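PDB 3ZRP: serine-pyruvate aminotransferase (AgxT) from Sulfolobus solfataricus, which probably transfers the amino group of serine to pyruvate, and perhaps that of alanine to glyoxylate, using pyridoxal 5'-phosphate as cofactor. Local coordinates for residues 351-354 with 355-358. Residues are numbered along the deposited sequence; the frame is centred on the assembly and turned at random.
Sequences IAIS and VIER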
loop_
_atom_site.group_PDB
_atom_site.type_symbol
_atom_site.label_atom_id
_atom_site.label_comp_id
_atom_site.label_asym_id
_atom_site.label_seq_id
_atom_site.Cartn_x
_atom_site.Cartn_y
_atom_site.Cartn_z
ATOM N N ILE A 351 33.427 -7.032 1.939
ATOM C CA ILE A 351 33.092 -7.185 0.524
ATOM C C ILE A 351 32.852 -5.835 -0.153
ATOM O O ILE A 351 33.370 -5.576 -1.243
ATOM C CB ILE A 351 31.888 -8.138 0.340
ATOM C CG1 ILE A 351 32.304 -9.561 0.736
ATOM C CG2 ILE A 351 31.404 -8.159 -1.092
ATOM C CD1 ILE A 351 33.555 -10.062 0.011
ATOM N N ALA A 352 32.085 -4.965 0.497
ATOM C CA ALA A 352 31.782 -3.651 -0.102
ATOM C C ALA A 352 33.055 -2.858 -0.481
ATOM O O ALA A 352 33.181 -2.363 -1.611
ATOM C CB ALA A 352 30.871 -2.830 0.841
ATOM N N ILE A 353 33.979 -2.749 0.457
ATOM C CA ILE A 353 35.246 -2.029 0.240
ATOM C C ILE A 353 36.126 -2.747 -0.799
ATOM O O ILE A 353 36.718 -2.096 -1.683
ATOM C CB ILE A 353 35.978 -1.769 1.568
ATOM C CG1 ILE A 353 35.145 -0.843 2.461
ATOM C CG2 ILE A 353 37.380 -1.158 1.355
ATOM C CD1 ILE A 353 34.740 0.493 1.781
ATOM N N SER A 354 36.172 -4.079 -0.727
ATOM C CA SER A 354 36.881 -4.871 -1.731
ATOM C C SER A 354 36.361 -4.547 -3.120
ATOM O O SER A 354 37.139 -4.260 -4.036
ATOM C CB SER A 354 36.730 -6.368 -1.462
ATOM O OG SER A 354 37.380 -7.116 -2.470
ATOM N N VAL A 355 35.039 -4.585 -3.267
ATOM C CA VAL A 355 34.382 -4.327 -4.555
ATOM C C VAL A 355 34.606 -2.885 -4.989
ATOM O O VAL A 355 34.841 -2.612 -6.170
ATOM C CB VAL A 355 32.870 -4.678 -4.508
ATOM C CG1 VAL A 355 32.169 -4.307 -5.786
ATOM C CG2 VAL A 355 32.689 -6.166 -4.255
ATOM N N ILE A 356 34.539 -1.958 -4.038
ATOM C CA ILE A 356 34.783 -0.558 -4.374
ATOM C C ILE A 356 36.222 -0.376 -4.904
ATOM O O ILE A 356 36.435 0.284 -5.932
ATOM C CB ILE A 356 34.427 0.387 -3.212
ATOM C CG1 ILE A 356 32.894 0.480 -3.090
ATOM C CG2 ILE A 356 35.003 1.786 -3.456
ATOM C CD1 ILE A 356 32.406 0.884 -1.710
ATOM N N GLU A 357 37.184 -0.988 -4.219
ATOM C CA GLU A 357 38.587 -0.892 -4.637
ATOM C C GLU A 357 38.799 -1.375 -6.075
ATOM O O GLU A 357 39.319 -0.625 -6.906
ATOM C CB GLU A 357 39.518 -1.605 -3.653
ATOM C CG GLU A 357 40.993 -1.363 -3.936
ATOM C CD GLU A 357 41.891 -1.646 -2.751
ATOM O OE1 GLU A 357 41.451 -1.529 -1.585
ATOM O OE2 GLU A 357 43.069 -1.979 -2.992
ATOM N N ARG A 358 38.360 -2.596 -6.385
ATOM C CA ARG A 358 38.618 -3.143 -7.724
ATOM C C ARG A 358 37.796 -2.501 -8.845
ATOM O O ARG A 358 38.219 -2.480 -10.012
ATOM C CB ARG A 358 38.571 -4.676 -7.753
ATOM C CG ARG A 358 37.340 -5.330 -7.213
ATOM C CD ARG A 358 37.683 -6.762 -6.871
ATOM N NE ARG A 358 36.513 -7.631 -6.914
ATOM C CZ ARG A 358 35.971 -8.227 -5.858
ATOM N NH1 ARG A 358 36.493 -8.060 -4.653
ATOM N NH2 ARG A 358 34.907 -9.006 -6.019
#
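The carbonyl O of Ile351 accepts a hydrogen bond from the backbone N of Val355 at 2.8 Å. The methyl CG2 of Val355 rests 3.1 Å from that same Ile351 O. The next three residues continue the i to i+4 bonding of an alpha-helix: Ile356 N binds Ala352 O, Glu357 N binds Ile353 O, and Arg358 N reaches Ser354 O at a slightly longer 3.1 Å. Val355 has CG1 anti to its backbone N (chi1 175°), which leaves CG2 on the side of the preceding turn; there it meets CG2 of Ile351 at 4.0 Å, the two branched side chains crossing at a slant. Over the buried flank, CD1 of Ile353 and CD1 of Ile356 come within 4.2 Å, while CG1 and CD1 of Ile356 both pack against Ala352 O. On the more exposed flank Arg358 CG stands between its backbone N and carbonyl carbon (chi1 54°), and the chain then runs extended to NE, with CG passing 3.4 Å from Ser354 O. The guanidinium thereby folds back toward the preceding turn, and Val355 CG2 sits 3.8 Å above one of its faces, offset toward the rim. Arg358 NE also has a long, weak ion pair with Glu321, whereas Glu357 turns elsewhere and fastens OE2 to the backbone N of Gly370. All eight residues belong to helix 346-363, whose buried side packs on several neighbours, among them helix 264-284, where Ile353 meets Ile278 and Leu282, and strand 335-339, the central strand of a small antiparallel sheet, where Ile356 meets Phe336 and Ile338.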